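Local coordinates for A-type flavoprotein (Giardia intestinalis, PDB 2Q9U) that scavenges oxygen as a flavodiiron protein, probably by passing electrons from FMN to a diiron centre, at residues 163-168 and 220-225; 141-146 and 157-162; 258-263 and 287-292; 271-276 and 386-391. All coordinates share one frame; numbering follows the deposited sequence.

Contact 1. Residues 163-168 and 220-225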
# COMPACT_ATOMS: atom_id res chain seq x y z
N GLU A 163 -34.55 -32.21 -8.99
CA GLU A 163 -35.88 -31.66 -9.31
C GLU A 163 -35.82 -30.26 -9.89
O GLU A 163 -36.57 -29.96 -10.82
CB GLU A 163 -36.83 -31.66 -8.10
CG GLU A 163 -37.17 -33.06 -7.53
CD GLU A 163 -36.04 -33.62 -6.71
OE1 GLU A 163 -35.21 -32.79 -6.24
OE2 GLU A 163 -35.98 -34.86 -6.52
N ASP A 164 -34.95 -29.42 -9.33
CA ASP A 164 -34.80 -28.04 -9.77
C ASP A 164 -33.60 -27.81 -10.71
O ASP A 164 -33.45 -26.71 -11.25
CB ASP A 164 -34.72 -27.13 -8.54
CG ASP A 164 -36.05 -27.06 -7.77
OD1 ASP A 164 -37.04 -27.65 -8.25
OD2 ASP A 164 -36.10 -26.43 -6.70
N LYS A 165 -32.78 -28.84 -10.89
CA LYS A 165 -31.64 -28.83 -11.82
C LYS A 165 -30.60 -27.81 -11.33
O LYS A 165 -30.00 -27.06 -12.14
CB LYS A 165 -32.08 -28.53 -13.27
CG LYS A 165 -33.28 -29.42 -13.79
CD LYS A 165 -32.93 -30.93 -13.82
CE LYS A 165 -34.08 -31.78 -14.39
NZ LYS A 165 -35.27 -31.78 -13.45
N ILE A 166 -30.39 -27.80 -10.02
CA ILE A 166 -29.44 -26.87 -9.39
C ILE A 166 -28.16 -27.58 -9.00
O ILE A 166 -28.18 -28.60 -8.31
CB ILE A 166 -29.99 -26.27 -8.09
CG1 ILE A 166 -31.36 -25.61 -8.27
CG2 ILE A 166 -29.00 -25.22 -7.52
CD1 ILE A 166 -32.14 -25.56 -6.95
N LEU A 167 -27.03 -27.00 -9.39
CA LEU A 167 -25.76 -27.45 -8.88
C LEU A 167 -25.26 -26.42 -7.86
O LEU A 167 -24.99 -25.25 -8.22
CB LEU A 167 -24.75 -27.61 -10.03
CG LEU A 167 -23.38 -28.13 -9.60
CD1 LEU A 167 -23.45 -29.58 -9.10
CD2 LEU A 167 -22.31 -28.00 -10.71
N PHE A 168 -25.15 -26.82 -6.61
CA PHE A 168 -24.50 -25.95 -5.60
C PHE A 168 -23.02 -26.28 -5.66
O PHE A 168 -22.58 -27.34 -5.17
CB PHE A 168 -25.07 -26.24 -4.20
CG PHE A 168 -26.53 -25.90 -4.05
CD1 PHE A 168 -26.93 -24.60 -3.76
CD2 PHE A 168 -27.50 -26.89 -4.17
CE1 PHE A 168 -28.29 -24.27 -3.61
CE2 PHE A 168 -28.84 -26.59 -4.02
CZ PHE A 168 -29.25 -25.28 -3.74
N THR A 220 -23.39 -35.63 -16.82
CA THR A 220 -24.35 -36.72 -16.76
C THR A 220 -25.74 -36.28 -16.30
O THR A 220 -26.70 -37.03 -16.44
CB THR A 220 -23.88 -37.88 -15.85
OG1 THR A 220 -23.84 -37.43 -14.49
CG2 THR A 220 -22.50 -38.43 -16.30
N VAL A 221 -25.85 -35.07 -15.77
CA VAL A 221 -27.14 -34.61 -15.26
C VAL A 221 -27.47 -33.25 -15.87
O VAL A 221 -26.57 -32.52 -16.28
CB VAL A 221 -27.14 -34.52 -13.70
CG1 VAL A 221 -27.07 -35.91 -13.08
CG2 VAL A 221 -25.99 -33.61 -13.17
N GLU A 222 -28.75 -32.93 -15.93
CA GLU A 222 -29.18 -31.63 -16.43
C GLU A 222 -28.97 -30.55 -15.36
O GLU A 222 -29.43 -30.68 -14.23
CB GLU A 222 -30.67 -31.68 -16.83
CG GLU A 222 -31.19 -30.36 -17.38
CD GLU A 222 -32.69 -30.37 -17.67
OE1 GLU A 222 -33.31 -31.45 -17.63
OE2 GLU A 222 -33.25 -29.29 -17.94
N ILE A 223 -28.30 -29.46 -15.74
CA ILE A 223 -28.11 -28.32 -14.83
C ILE A 223 -28.70 -27.03 -15.44
O ILE A 223 -28.25 -26.60 -16.51
CB ILE A 223 -26.59 -28.15 -14.54
CG1 ILE A 223 -26.05 -29.39 -13.79
CG2 ILE A 223 -26.32 -26.86 -13.75
CD1 ILE A 223 -24.53 -29.62 -13.90
N LYS A 224 -29.70 -26.42 -14.79
CA LYS A 224 -30.21 -25.12 -15.24
C LYS A 224 -29.55 -23.98 -14.48
O LYS A 224 -29.54 -22.86 -14.98
CB LYS A 224 -31.74 -24.97 -15.02
CG LYS A 224 -32.59 -25.97 -15.81
CD LYS A 224 -34.01 -25.43 -16.11
CE LYS A 224 -34.66 -24.76 -14.91
NZ LYS A 224 -36.18 -24.82 -14.90
N TYR A 225 -29.08 -24.24 -13.26
CA TYR A 225 -28.50 -23.20 -12.40
C TYR A 225 -27.24 -23.67 -11.71
O TYR A 225 -27.21 -24.78 -11.14
CB TYR A 225 -29.51 -22.81 -11.29
CG TYR A 225 -30.85 -22.33 -11.83
CD1 TYR A 225 -30.95 -21.10 -12.48
CD2 TYR A 225 -32.01 -23.14 -11.74
CE1 TYR A 225 -32.17 -20.64 -12.99
CE2 TYR A 225 -33.27 -22.67 -12.24
CZ TYR A 225 -33.32 -21.43 -12.87
OH TYR A 225 -34.51 -20.95 -13.38
O HOH W 1 -35.56 -25.57 -11.98
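Three backbone hydrogen bonds join the two segments. L167 N donates to Y225 O at 2.8 Å. This bond is nearly straight (175° at the hydrogen) and lies almost along the C=O axis. K165 O is gripped by two donors from consecutive residues. K224 N reaches K165 O at 2.7 Å, on a lone pair. Y225 N lies further off, 3.2 Å from K165 O. A water donates to D164 O at 2.5 Å and weakly accepts from K224 NZ.

K165 makes the largest share of the packing. Its CG is anti to the carbonyl carbon (chi1 -50°), and the chain bends at chi2 and chi4. It crosses E222 obliquely, so that K165 CE lies 3.3 Å from E222 OE1. The ammonium group itself bonds P162 O rather than the carboxylate. K165 CB meets K224 CG at 3.6 Å. The Y225 ring turns its edge to D164 O. L167 CB touches I223 CG2 at 4.1 Å. I14 of strand 12-14 packs on both I166 and Y225.

I166 and Y225 form a parallel bridge between strands 166-170 and 225-228 of the mixed sheet. K165, with positive phi, pairs together with I166 against C161: a G1 beta bulge in the beta-lactamase-like domain.

Contact 2. Residues 141-146 and 157-162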
# COMPACT_ATOMS: atom_id res chain seq x y z
N ARG A 141 -38.09 -31.87 -2.82
CA ARG A 141 -36.78 -31.99 -3.45
C ARG A 141 -35.97 -33.15 -2.87
O ARG A 141 -36.22 -33.61 -1.76
CB ARG A 141 -35.98 -30.66 -3.33
CG ARG A 141 -36.66 -29.46 -4.00
CD ARG A 141 -35.88 -28.16 -3.73
NE ARG A 141 -36.58 -26.94 -4.13
CZ ARG A 141 -37.55 -26.35 -3.41
NH1 ARG A 141 -37.99 -26.91 -2.29
NH2 ARG A 141 -38.10 -25.21 -3.83
N THR A 142 -35.02 -33.63 -3.65
CA THR A 142 -33.96 -34.49 -3.13
C THR A 142 -32.61 -33.85 -3.44
O THR A 142 -32.50 -32.97 -4.32
CB THR A 142 -34.00 -35.89 -3.74
OG1 THR A 142 -33.74 -35.83 -5.15
CG2 THR A 142 -35.37 -36.56 -3.49
N LEU A 143 -31.59 -34.26 -2.71
CA LEU A 143 -30.22 -33.78 -2.91
C LEU A 143 -29.25 -34.93 -3.09
O LEU A 143 -29.33 -35.94 -2.36
CB LEU A 143 -29.77 -32.94 -1.71
CG LEU A 143 -30.57 -31.67 -1.38
CD1 LEU A 143 -29.99 -31.03 -0.14
CD2 LEU A 143 -30.55 -30.71 -2.57
N LYS A 144 -28.37 -34.78 -4.08
CA LYS A 144 -27.26 -35.70 -4.37
C LYS A 144 -25.94 -34.97 -4.10
O LYS A 144 -25.88 -33.73 -4.08
CB LYS A 144 -27.30 -36.16 -5.83
CG LYS A 144 -28.66 -36.69 -6.28
CD LYS A 144 -28.93 -38.09 -5.73
CE LYS A 144 -28.20 -39.16 -6.55
NZ LYS A 144 -26.99 -39.54 -5.82
N PHE A 145 -24.87 -35.75 -3.97
CA PHE A 145 -23.58 -35.24 -3.54
C PHE A 145 -22.53 -35.74 -4.48
O PHE A 145 -22.47 -36.92 -4.79
CB PHE A 145 -23.34 -35.66 -2.08
CG PHE A 145 -24.49 -35.26 -1.19
CD1 PHE A 145 -24.59 -33.95 -0.73
CD2 PHE A 145 -25.54 -36.16 -0.93
CE1 PHE A 145 -25.67 -33.55 0.05
CE2 PHE A 145 -26.63 -35.77 -0.17
CZ PHE A 145 -26.71 -34.47 0.32
N ILE A 146 -21.73 -34.82 -4.99
CA ILE A 146 -20.70 -35.15 -5.96
C ILE A 146 -19.32 -34.77 -5.36
O ILE A 146 -18.93 -33.58 -5.37
CB ILE A 146 -20.90 -34.40 -7.29
CG1 ILE A 146 -22.29 -34.69 -7.91
CG2 ILE A 146 -19.78 -34.75 -8.24
CD1 ILE A 146 -22.70 -33.70 -9.04
N THR A 157 -16.77 -30.83 -2.35
CA THR A 157 -17.95 -31.55 -2.79
C THR A 157 -18.83 -30.56 -3.54
O THR A 157 -18.77 -29.36 -3.25
CB THR A 157 -18.77 -32.06 -1.54
OG1 THR A 157 -17.87 -32.60 -0.54
CG2 THR A 157 -19.80 -33.13 -1.94
N PHE A 158 -19.62 -31.05 -4.50
CA PHE A 158 -20.77 -30.31 -5.04
C PHE A 158 -22.08 -30.97 -4.57
O PHE A 158 -22.13 -32.19 -4.33
CB PHE A 158 -20.84 -30.36 -6.57
CG PHE A 158 -19.68 -29.74 -7.31
CD1 PHE A 158 -18.78 -28.85 -6.68
CD2 PHE A 158 -19.50 -30.03 -8.67
CE1 PHE A 158 -17.73 -28.28 -7.42
CE2 PHE A 158 -18.45 -29.46 -9.41
CZ PHE A 158 -17.56 -28.57 -8.77
N THR A 159 -23.14 -30.17 -4.46
CA THR A 159 -24.49 -30.69 -4.14
C THR A 159 -25.41 -30.43 -5.31
O THR A 159 -25.44 -29.34 -5.89
CB THR A 159 -25.05 -30.10 -2.81
OG1 THR A 159 -24.17 -30.41 -1.74
CG2 THR A 159 -26.44 -30.67 -2.47
N TYR A 160 -26.15 -31.46 -5.69
CA TYR A 160 -26.97 -31.36 -6.88
C TYR A 160 -28.44 -31.63 -6.54
O TYR A 160 -28.75 -32.60 -5.84
CB TYR A 160 -26.45 -32.33 -7.94
CG TYR A 160 -27.38 -32.40 -9.14
CD1 TYR A 160 -27.53 -31.31 -9.99
CD2 TYR A 160 -28.14 -33.56 -9.40
CE1 TYR A 160 -28.41 -31.34 -11.08
CE2 TYR A 160 -29.00 -33.61 -10.51
CZ TYR A 160 -29.13 -32.51 -11.34
OH TYR A 160 -29.97 -32.54 -12.42
N CYS A 161 -29.35 -30.77 -6.99
CA CYS A 161 -30.77 -31.02 -6.80
C CYS A 161 -31.41 -31.41 -8.13
O CYS A 161 -31.54 -30.57 -9.02
CB CYS A 161 -31.46 -29.79 -6.19
SG CYS A 161 -33.29 -30.01 -6.07
N PRO A 162 -31.80 -32.70 -8.28
CA PRO A 162 -32.35 -33.19 -9.54
C PRO A 162 -33.68 -32.57 -9.96
O PRO A 162 -33.92 -32.46 -11.16
CB PRO A 162 -32.53 -34.71 -9.29
CG PRO A 162 -31.70 -35.01 -8.08
CD PRO A 162 -31.69 -33.76 -7.26
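On one side of this antiparallel pair stand K144, I146, F158 and Y160; F145 and T159 occupy the other side. I146 and Y160 lie side by side and point the same way, with I146 CD1 4.1 Å from Y160 CB. The K144 chain bends at chi2, chi3 and chi4, which leads its end away from the partner strand. K144 CG sits at the edge of the Y160 ring, near its plane, and lies 3.9 Å from P162 CG. P162 crosses both K144 and T142 at about a right angle. P162 CD comes within 3.2 Å of T142 O.

On the other side F145 and T159 also run alongside each other. F145 CD1 approaches T159 OG1 to 3.7 Å. L143 CD2 reaches between the neighbouring side chains, touching C161 CB at 3.8 Å and T159 CG2 as well. V82 of strand 80-82 covers L143, F145 and T159.

Four backbone hydrogen bonds hold this hairpin of strands 142-147 and 157-161. K144 N donates to Y160 O at 2.8 Å, and I146 N donates to F158 O at 2.7 Å; both lie in the carbonyl plane. In the two return bonds, Y160 N and F158 N stand above the planes of the K144 and I146 carbonyls that accept them.

R141 lays its extended chain along C161 SG and ends in salt bridges to D164 and D48. T159 OG1 bonds N84, and Y160 OH bonds E222 O. The joint is therefore held by backbone bonds and apolar contact, while the polar tips tie the hairpin to neighbouring parts of the domain.

Contact 3. Residues 258-263 and 287-292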
# COMPACT_ATOMS: atom_id res chain seq x y z
N LYS A 258 -0.93 -14.68 -27.08
CA LYS A 258 -0.67 -13.70 -26.02
C LYS A 258 0.68 -14.05 -25.41
O LYS A 258 0.97 -15.22 -25.13
CB LYS A 258 -1.80 -13.72 -24.96
CG LYS A 258 -1.52 -12.84 -23.68
CD LYS A 258 -2.67 -12.98 -22.70
CE LYS A 258 -2.38 -12.33 -21.33
NZ LYS A 258 -3.68 -12.42 -20.54
N VAL A 259 1.50 -13.01 -25.24
CA VAL A 259 2.78 -13.12 -24.56
C VAL A 259 2.73 -12.23 -23.31
O VAL A 259 2.31 -11.07 -23.40
CB VAL A 259 3.93 -12.67 -25.48
CG1 VAL A 259 5.30 -12.76 -24.72
CG2 VAL A 259 3.96 -13.54 -26.73
N THR A 260 3.10 -12.79 -22.17
CA THR A 260 3.27 -11.98 -20.92
C THR A 260 4.73 -11.95 -20.46
O THR A 260 5.36 -13.01 -20.39
CB THR A 260 2.39 -12.52 -19.77
OG1 THR A 260 1.02 -12.48 -20.18
CG2 THR A 260 2.57 -11.67 -18.45
N VAL A 261 5.24 -10.75 -20.15
CA VAL A 261 6.59 -10.62 -19.58
C VAL A 261 6.45 -10.24 -18.10
O VAL A 261 5.70 -9.32 -17.76
CB VAL A 261 7.44 -9.57 -20.32
CG1 VAL A 261 8.84 -9.51 -19.69
CG2 VAL A 261 7.54 -9.94 -21.79
N VAL A 262 7.08 -11.00 -17.22
CA VAL A 262 7.01 -10.75 -15.78
C VAL A 262 8.43 -10.39 -15.33
O VAL A 262 9.39 -11.12 -15.62
CB VAL A 262 6.53 -12.01 -15.01
CG1 VAL A 262 6.51 -11.75 -13.48
CG2 VAL A 262 5.11 -12.43 -15.49
N LEU A 263 8.59 -9.25 -14.67
CA LEU A 263 9.94 -8.85 -14.30
C LEU A 263 9.98 -7.96 -13.09
O LEU A 263 8.95 -7.52 -12.57
CB LEU A 263 10.66 -8.13 -15.47
CG LEU A 263 10.27 -6.67 -15.77
CD1 LEU A 263 11.39 -5.91 -16.48
CD2 LEU A 263 8.95 -6.57 -16.52
N GLU A 287 -1.39 -10.36 -28.45
CA GLU A 287 -1.51 -9.45 -27.31
C GLU A 287 -0.23 -9.57 -26.46
O GLU A 287 0.37 -10.66 -26.37
CB GLU A 287 -2.71 -9.80 -26.41
CG GLU A 287 -2.87 -8.73 -25.31
CD GLU A 287 -4.02 -8.95 -24.37
OE1 GLU A 287 -4.54 -10.08 -24.31
OE2 GLU A 287 -4.37 -7.97 -23.68
N THR A 288 0.20 -8.45 -25.87
CA THR A 288 1.39 -8.44 -25.01
C THR A 288 1.03 -7.70 -23.72
O THR A 288 0.42 -6.65 -23.75
CB THR A 288 2.59 -7.72 -25.68
OG1 THR A 288 2.25 -6.34 -25.93
CG2 THR A 288 2.98 -8.40 -26.99
N VAL A 289 1.41 -8.29 -22.59
CA VAL A 289 1.18 -7.73 -21.26
C VAL A 289 2.55 -7.69 -20.57
O VAL A 289 3.29 -8.67 -20.59
CB VAL A 289 0.15 -8.61 -20.46
CG1 VAL A 289 0.03 -8.16 -18.98
CG2 VAL A 289 -1.22 -8.59 -21.13
N LEU A 290 2.89 -6.54 -19.99
CA LEU A 290 4.08 -6.43 -19.17
C LEU A 290 3.66 -6.26 -17.72
O LEU A 290 2.87 -5.36 -17.41
CB LEU A 290 4.93 -5.23 -19.63
CG LEU A 290 6.24 -4.91 -18.85
CD1 LEU A 290 7.22 -4.29 -19.79
CD2 LEU A 290 6.02 -3.98 -17.65
N LEU A 291 4.20 -7.11 -16.85
CA LEU A 291 3.90 -7.07 -15.42
C LEU A 291 5.20 -6.86 -14.67
O LEU A 291 6.04 -7.75 -14.64
CB LEU A 291 3.27 -8.42 -14.97
CG LEU A 291 1.95 -8.83 -15.62
CD1 LEU A 291 1.48 -10.14 -14.98
CD2 LEU A 291 0.91 -7.72 -15.42
N GLU A 292 5.36 -5.69 -14.05
CA GLU A 292 6.54 -5.44 -13.23
C GLU A 292 6.18 -5.53 -11.75
O GLU A 292 5.19 -4.92 -11.32
CB GLU A 292 7.15 -4.07 -13.54
CG GLU A 292 8.54 -3.86 -12.94
CD GLU A 292 9.45 -3.10 -13.91
OE1 GLU A 292 9.34 -3.32 -15.14
OE2 GLU A 292 10.26 -2.27 -13.43
O HOH W 2 -5.54 -10.81 -21.93
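K258 and E287 both hold CG anti to the backbone N, at chi1 172° for K258, and both chains run extended. They lie side by side and point the same way. K258 NZ and E287 OE1 stay 4.5 Å apart, beyond a salt bridge. A water accepts from K258 NZ at 2.8 Å and donates to E287 OE1. D307 gives the lysine its salt bridge.

At the other end L263 has CG in the crowded position between N and the carbonyl carbon (chi1 76°). This brings L263 CG 3.5 Å from E292 OE1, which is itself hydrogen-bonded to H271. L263 CD2 also packs on L290 CG at 3.9 Å. In the middle the T260 and L291 side chains cross obliquely, with T260 CG2 3.9 Å from L291 CD1, and H304 of helix 298-306 packs on both.

Five backbone bonds, all nearly along the C=O axes, link the strands. The two shortest are V259 N to E287 O at 2.8 Å and L291 N to V261 O, also 2.8 Å. The strand axes diverge by only 13°. S180 of the second subunit bonds T288 N at the sheet's outer strand.

These strands, joined through helix 269-283, form a beta-alpha-beta crossover of the flavodoxin-like fold, close to the FMN site.

Contact 4. Residues 271-276 and 386-391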
# COMPACT_ATOMS: atom_id res chain seq x y z
N HIS A 271 13.89 -3.29 -17.67
CA HIS A 271 12.58 -2.76 -18.12
C HIS A 271 12.56 -2.28 -19.58
O HIS A 271 11.65 -2.63 -20.34
CB HIS A 271 12.10 -1.66 -17.19
CG HIS A 271 10.77 -1.11 -17.59
ND1 HIS A 271 9.58 -1.65 -17.16
CD2 HIS A 271 10.43 -0.10 -18.44
CE1 HIS A 271 8.58 -0.99 -17.70
NE2 HIS A 271 9.06 -0.05 -18.48
N ARG A 272 13.54 -1.48 -19.99
CA ARG A 272 13.59 -1.00 -21.38
C ARG A 272 13.78 -2.15 -22.39
O ARG A 272 13.17 -2.15 -23.46
CB ARG A 272 14.69 0.04 -21.58
CG ARG A 272 14.76 0.60 -23.03
CD ARG A 272 13.58 1.53 -23.28
NE ARG A 272 13.39 1.94 -24.68
CZ ARG A 272 12.87 1.18 -25.66
NH1 ARG A 272 12.53 -0.09 -25.45
NH2 ARG A 272 12.72 1.70 -26.86
N MET A 273 14.62 -3.12 -22.04
CA MET A 273 14.77 -4.28 -22.91
C MET A 273 13.46 -5.06 -23.00
O MET A 273 13.10 -5.58 -24.08
CB MET A 273 15.88 -5.19 -22.42
CG MET A 273 17.24 -4.59 -22.55
SD MET A 273 17.81 -4.73 -24.24
CE MET A 273 18.38 -6.44 -24.16
N ALA A 274 12.74 -5.13 -21.87
CA ALA A 274 11.42 -5.77 -21.84
C ALA A 274 10.48 -5.12 -22.81
O ALA A 274 9.73 -5.82 -23.50
CB ALA A 274 10.81 -5.74 -20.41
N LEU A 275 10.51 -3.78 -22.89
CA LEU A 275 9.62 -3.08 -23.82
C LEU A 275 9.94 -3.42 -25.29
O LEU A 275 9.04 -3.55 -26.12
CB LEU A 275 9.67 -1.55 -23.60
CG LEU A 275 9.02 -0.99 -22.34
CD1 LEU A 275 9.42 0.49 -22.15
CD2 LEU A 275 7.47 -1.13 -22.41
N ALA A 276 11.22 -3.51 -25.62
CA ALA A 276 11.63 -3.87 -26.99
C ALA A 276 11.19 -5.30 -27.34
O ALA A 276 10.69 -5.55 -28.44
CB ALA A 276 13.18 -3.73 -27.16
N GLU A 386 21.21 0.48 -28.62
CA GLU A 386 20.32 0.18 -29.75
C GLU A 386 20.45 -1.23 -30.32
O GLU A 386 19.45 -1.82 -30.72
CB GLU A 386 20.49 1.20 -30.86
CG GLU A 386 19.72 2.48 -30.55
CD GLU A 386 19.42 3.27 -31.78
OE1 GLU A 386 20.25 3.25 -32.72
OE2 GLU A 386 18.36 3.91 -31.83
N GLU A 387 21.67 -1.76 -30.36
CA GLU A 387 21.89 -3.12 -30.87
C GLU A 387 21.22 -4.16 -29.97
O GLU A 387 20.62 -5.11 -30.48
CB GLU A 387 23.39 -3.42 -31.01
N LEU A 388 21.36 -3.97 -28.65
CA LEU A 388 20.72 -4.85 -27.67
C LEU A 388 19.19 -4.78 -27.73
O LEU A 388 18.53 -5.82 -27.65
CB LEU A 388 21.23 -4.58 -26.26
CG LEU A 388 22.48 -5.33 -25.82
CD1 LEU A 388 23.14 -4.59 -24.64
CD2 LEU A 388 22.20 -6.79 -25.45
N LEU A 389 18.62 -3.58 -27.85
CA LEU A 389 17.18 -3.43 -28.06
C LEU A 389 16.67 -4.19 -29.31
O LEU A 389 15.60 -4.81 -29.29
CB LEU A 389 16.81 -1.94 -28.18
CG LEU A 389 17.09 -1.08 -26.94
CD1 LEU A 389 16.72 0.37 -27.22
CD2 LEU A 389 16.29 -1.60 -25.73
N GLU A 390 17.43 -4.11 -30.40
CA GLU A 390 17.13 -4.86 -31.61
C GLU A 390 17.15 -6.37 -31.37
O GLU A 390 16.27 -7.10 -31.83
CB GLU A 390 18.10 -4.48 -32.73
CG GLU A 390 17.83 -5.23 -34.00
CD GLU A 390 18.71 -4.79 -35.15
OE1 GLU A 390 19.95 -4.77 -34.98
OE2 GLU A 390 18.16 -4.46 -36.22
N GLN A 391 18.15 -6.84 -30.62
CA GLN A 391 18.24 -8.25 -30.28
C GLN A 391 17.03 -8.67 -29.42
O GLN A 391 16.46 -9.76 -29.59
CB GLN A 391 19.57 -8.54 -29.57
CG GLN A 391 19.74 -9.98 -29.14
CD GLN A 391 21.07 -10.24 -28.47
OE1 GLN A 391 21.82 -9.31 -28.17
NE2 GLN A 391 21.38 -11.51 -28.24
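Segments of helices 269-283 and 386-409 pass at 49°, with axes 8.7 Å apart and the closest CA atoms on A276 and L389. The short side chain of A276 points toward the other helix and permits this approach. A276 CB lies 3.4 Å from L389 O and also touches L389 CD2.

L389 is the centre of the contact. Its CG is anti to the carbonyl carbon (chi1 -63°), which sends the branched end between R272, M273 and A276. L389 CD2 meets R272 CG at 3.8 Å and M273 SD, likewise, at 3.8 Å. The R272 chain has CG anti to the backbone N and bends at chi2. This turns the guanidinium so that L389 CD1 lies over the centre of one face, 4.2 Å above the plane. A276 N sits at the guanidinium edge, in its plane. R272 and L389 cross at about a right angle.

M273 bends at chi2 and chi3, and its thioether end lies against the carbonyl and CB of L388. M273 CE comes to 3.5 Å from L388 O, while SD rests 4.0 Å from L388 CB. The contact between the segments is thus one of van der Waals packing. Y384 adds to it against R272, M273 and L389, and F380 of strand 378-381 lies against M273 and L388. Y7 of the second subunit packs on R272 and L389 and bonds E386.

The side chain of M273 is about 8 Å from the bound FMN. Here the first helix after strand 258-263 meets the C-terminal helix, a helix pair that flanks the parallel sheet of the flavodoxin-like fold.

Overall arrangement
Contact 2 comes first along the chain, followed by contact 1; contacts 3 and 4 come later and their segments alternate. Contacts 1 and 2 share the mixed sheet of the beta-lactamase-like domain, where strands 157-161 and 166-170 are neighbours. Their centres are 8 Å apart, and F168 N probably bonds T159 O. Contacts 3 and 4 lie in the flavodoxin-like domain, with centres 15 Å apart. Helix 269-283 links the two strands of contact 3 and supplies one side of contact 4. The two pairs lie on opposite sides of the chain's centre, about 39 to 56 Å between centres. Contacts 3 and 4 also touch the second subunit, so the FMN domain takes part in the assembly.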